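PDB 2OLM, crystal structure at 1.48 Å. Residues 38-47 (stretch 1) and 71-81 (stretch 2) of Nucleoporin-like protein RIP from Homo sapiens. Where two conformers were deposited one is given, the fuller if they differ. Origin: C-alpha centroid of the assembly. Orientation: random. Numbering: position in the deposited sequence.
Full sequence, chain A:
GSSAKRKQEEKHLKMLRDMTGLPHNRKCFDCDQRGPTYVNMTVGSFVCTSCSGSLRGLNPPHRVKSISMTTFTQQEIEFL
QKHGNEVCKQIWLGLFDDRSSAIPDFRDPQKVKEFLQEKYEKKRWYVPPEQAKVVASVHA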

# COMPACT_ATOMS: atom_id res chain seq x y z
N TYR A 38 -4.00 5.32 10.57
CA TYR A 38 -2.74 5.33 11.33
C TYR A 38 -2.58 4.03 12.09
O TYR A 38 -3.54 3.34 12.37
N VAL A 39 -1.34 3.70 12.39
CA VAL A 39 -1.06 2.69 13.42
C VAL A 39 -0.60 3.39 14.68
O VAL A 39 0.16 4.37 14.66
N ASN A 40 -1.12 2.90 15.80
CA ASN A 40 -0.72 3.33 17.12
C ASN A 40 0.34 2.36 17.56
O ASN A 40 0.05 1.24 17.97
N MET A 41 1.60 2.77 17.40
CA MET A 41 2.75 1.93 17.73
C MET A 41 2.96 1.71 19.21
O MET A 41 3.64 0.77 19.60
N THR A 42 2.37 2.54 20.04
CA THR A 42 2.44 2.36 21.49
C THR A 42 1.79 1.07 21.93
O THR A 42 2.34 0.36 22.79
N VAL A 43 0.62 0.73 21.35
CA VAL A 43 -0.06 -0.50 21.70
C VAL A 43 -0.18 -1.52 20.57
O VAL A 43 -0.53 -2.68 20.85
N GLY A 44 0.13 -1.14 19.32
CA GLY A 44 0.03 -2.07 18.20
C GLY A 44 -1.34 -2.16 17.56
O GLY A 44 -1.75 -3.25 17.15
N SER A 45 -2.05 -1.05 17.49
CA SER A 45 -3.43 -1.00 16.97
C SER A 45 -3.47 -0.20 15.69
O SER A 45 -2.54 0.51 15.32
N PHE A 46 -4.62 -0.29 15.03
CA PHE A 46 -4.94 0.45 13.80
C PHE A 46 -6.07 1.38 14.10
O PHE A 46 -7.14 0.94 14.55
N VAL A 47 -5.86 2.70 13.90
CA VAL A 47 -6.79 3.74 14.37
C VAL A 47 -7.05 4.78 13.26
O VAL A 47 -6.27 4.91 12.33
N THR A 71 7.56 4.86 6.31
CA THR A 71 8.40 3.73 5.94
C THR A 71 8.60 2.92 7.22
O THR A 71 9.45 3.27 8.05
N PHE A 72 7.75 1.92 7.42
CA PHE A 72 7.84 1.08 8.63
C PHE A 72 9.08 0.22 8.55
O PHE A 72 9.49 -0.22 7.48
N THR A 73 9.71 -0.03 9.69
CA THR A 73 10.82 -0.96 9.76
C THR A 73 10.36 -2.42 9.95
O THR A 73 9.20 -2.69 10.31
N GLN A 74 11.25 -3.39 9.71
CA GLN A 74 10.94 -4.77 9.97
C GLN A 74 10.48 -5.00 11.39
O GLN A 74 9.51 -5.72 11.64
N GLN A 75 11.18 -4.34 12.34
CA GLN A 75 10.81 -4.44 13.77
C GLN A 75 9.36 -3.96 14.01
O GLN A 75 8.56 -4.60 14.71
N GLU A 76 9.01 -2.85 13.43
CA GLU A 76 7.66 -2.35 13.61
C GLU A 76 6.60 -3.28 13.00
O GLU A 76 5.57 -3.56 13.62
N ILE A 77 6.84 -3.74 11.77
CA ILE A 77 5.92 -4.65 11.11
C ILE A 77 5.72 -5.93 11.93
O ILE A 77 4.61 -6.37 12.16
N GLU A 78 6.81 -6.48 12.46
CA GLU A 78 6.69 -7.69 13.28
C GLU A 78 5.96 -7.45 14.59
O GLU A 78 5.17 -8.30 15.03
N PHE A 79 6.17 -6.29 15.20
CA PHE A 79 5.39 -5.95 16.38
C PHE A 79 3.90 -5.93 16.07
O PHE A 79 3.07 -6.43 16.79
N LEU A 80 3.55 -5.29 14.96
CA LEU A 80 2.16 -5.21 14.55
C LEU A 80 1.56 -6.59 14.26
O LEU A 80 0.41 -6.84 14.56
N GLN A 81 2.36 -7.47 13.67
CA GLN A 81 1.90 -8.84 13.39
C GLN A 81 1.56 -9.58 14.66
O GLN A 81 0.65 -10.40 14.67

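Leu 80 and Met 41 form the apolar centre of this contact, in which a β-hairpin packs against the first turns of a helix without a single hydrogen bond passing between them. Neither CA-to-CB bond aims at the partner; both run sideways, and it is the rotamer that carries each side chain in. Leu 80, with chi1 m and chi2 t, extends its two methyls toward the hairpin. CD2 lies 3.9 Å from Gly 44 CA, 4.2 Å from Met 41 SD and 4.4 Å from Phe 46 CZ, while CD1 lies 4.0 Å from Val 39 CG1. Phe 46, chi1 m, also starts sideways, and the end of its side chain comes nearer the helix. One leucine thus touches both strands and the turn that joins them.

Met 41 reaches the same centre by folding up, with all three chi angles m. The curled chain sets its sulfur beside Leu 80 and its terminal methyl against two other helix residues, CE standing 3.9 Å from Phe 79 CD2 and 3.8 Å from Glu 76 CG. These three helix residues lie on one side of the helix, following the spacing of three and four residues that a helix surface offers.

The closest CA pair is at Gly 44, whose CA is 5.3 Å from Leu 80 CA. Its phi/psi of 86/36 would jam a CB against the preceding carbonyl oxygen, so the turn by itself calls for glycine. The contact makes use of the same absence: an ideal CB would point toward the helix and sit only 3.1 Å from Phe 79 CE2. Without it, Phe 79, chi1 t, can bring its ring up close to the turn, with CE2 3.6 Å from Gly 44 CA and 3.7 Å from Met 41 O, both oblique to the ring. Val 43 presents backbone to the edge of this ring, its C atom 4.0 Å from Phe 79 CE2, while its own side chain points away.

Toward the start of the second stretch, Val 39 and Phe 72 point at each other, both with chi1 m. Val 39 CG2 meets Phe 72 CZ at 3.4 Å, a tight contact made oblique to the ring. Along the first strand, Val 39 points toward the helix side while Tyr 38 and Asn 40 point away, the usual alternation of a strand.

The polar edge bonds within each stretch and elsewhere in the structure, never across. Thr 73, chi1 p, caps the helix: its OG1 accepts from Glu 76 N at 3.1 Å, and Thr 73 N returns a bond to Glu 76 OE1 at 3.0 Å. Glu 76 therefore does double duty, its CG lying against the methionine methyl while its carboxylate closes the capping box. Further along, Gln 74 NE2 donates to Glu 78 OE2 at 2.8 Å, clear of the hairpin. In the hairpin, Asn 40 OD1 accepts from Thr 42 N at 3.0 Å, and Gly 44 N donates to Asn 40 O at 2.7 Å, bracing the turn. The hydrogen bonds here lie within each piece, and the contact between the pieces is made by apolar packing.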

# COMPACT_ATOMS: atom_id res chain seq x y z
CB TYR A 38 -2.70 6.50 12.32
CG TYR A 38 -2.52 7.82 11.58
CD1 TYR A 38 -1.28 8.43 11.50
CD2 TYR A 38 -3.56 8.38 10.89
CE1 TYR A 38 -1.09 9.58 10.77
CE2 TYR A 38 -3.38 9.54 10.15
CZ TYR A 38 -2.15 10.11 10.09
OH TYR A 38 -1.96 11.24 9.29
CB VAL A 39 -0.02 1.64 13.03
CG1 VAL A 39 -0.59 0.66 11.94
CG2 VAL A 39 1.28 2.29 12.62
CB ASN A 40 -1.88 3.37 18.08
CG ASN A 40 -1.48 3.71 19.47
OD1 ASN A 40 -0.30 3.84 19.72
ND2 ASN A 40 -2.45 3.86 20.39
CB MET A 41 4.04 2.56 17.13
CG MET A 41 4.16 2.36 15.59
SD MET A 41 4.10 0.64 15.04
CE MET A 41 5.27 -0.10 16.06
CB THR A 42 1.83 3.58 22.20
OG1 THR A 42 2.61 4.75 21.91
CG2 THR A 42 1.73 3.37 23.72
CB VAL A 43 -1.45 -0.27 22.28
CG1 VAL A 43 -1.37 0.63 23.53
CG2 VAL A 43 -2.43 0.30 21.25
CB SER A 45 -4.38 -0.38 17.99
OG SER A 45 -3.98 0.93 18.25
CB PHE A 46 -5.31 -0.54 12.66
CG PHE A 46 -4.20 -1.42 12.24
CD1 PHE A 46 -3.45 -1.12 11.11
CD2 PHE A 46 -3.84 -2.52 12.97
CE1 PHE A 46 -2.38 -1.91 10.73
CE2 PHE A 46 -2.78 -3.30 12.59
CZ PHE A 46 -2.06 -3.01 11.46
CB VAL A 47 -6.25 4.48 15.64
CG1 VAL A 47 -6.25 3.50 16.80
CG2 VAL A 47 -4.81 4.99 15.42
CB THR A 71 9.72 4.18 5.35
OG1 THR A 71 9.46 5.03 4.22
CG2 THR A 71 10.53 2.98 4.89
CB PHE A 72 6.61 0.20 8.77
CG PHE A 72 5.38 0.96 9.14
CD1 PHE A 72 5.21 1.46 10.42
CD2 PHE A 72 4.41 1.23 8.20
CE1 PHE A 72 4.07 2.17 10.74
CE2 PHE A 72 3.32 1.96 8.52
CZ PHE A 72 3.13 2.43 9.81
CB THR A 73 11.72 -0.63 10.93
OG1 THR A 73 11.00 -0.86 12.15
CG2 THR A 73 12.18 0.83 10.86
CB GLN A 74 12.18 -5.62 9.65
CG GLN A 74 11.96 -7.11 9.75
CD GLN A 74 11.18 -7.72 8.58
OE1 GLN A 74 11.26 -7.25 7.43
NE2 GLN A 74 10.43 -8.79 8.87
CB GLN A 75 11.79 -3.60 14.61
CG GLN A 75 13.14 -4.25 14.86
CD GLN A 75 14.10 -3.25 15.49
OE1 GLN A 75 14.44 -3.38 16.67
NE2 GLN A 75 14.50 -2.24 14.73
CB GLU A 76 7.55 -0.96 13.03
CG GLU A 76 8.30 0.08 13.83
CD GLU A 76 8.36 1.41 13.18
OE1 GLU A 76 8.49 1.50 11.94
OE2 GLU A 76 8.30 2.41 13.91
CB ILE A 77 6.42 -4.98 9.69
CG1 ILE A 77 6.36 -3.72 8.81
CG2 ILE A 77 5.63 -6.19 9.12
CD1 ILE A 77 4.95 -3.20 8.50
CB GLU A 78 8.04 -8.31 13.53
CG GLU A 78 8.67 -8.86 12.24
CD GLU A 78 9.98 -9.54 12.40
OE1 GLU A 78 10.52 -9.56 13.52
OE2 GLU A 78 10.47 -10.04 11.39
CB PHE A 79 5.86 -4.59 16.92
CG PHE A 79 5.11 -4.14 18.14
CD1 PHE A 79 5.41 -4.71 19.36
CD2 PHE A 79 4.07 -3.22 18.06
CE1 PHE A 79 4.74 -4.34 20.51
CE2 PHE A 79 3.38 -2.86 19.24
CZ PHE A 79 3.73 -3.45 20.45
CB LEU A 80 2.03 -4.31 13.33
CG LEU A 80 2.24 -2.83 13.57
CD1 LEU A 80 2.39 -2.03 12.26
CD2 LEU A 80 1.14 -2.23 14.44
CB GLN A 81 2.97 -9.62 12.63
CG GLN A 81 3.08 -9.14 11.20
CD GLN A 81 4.12 -9.92 10.44
OE1 GLN A 81 5.15 -10.33 11.01
NE2 GLN A 81 3.88 -10.13 9.15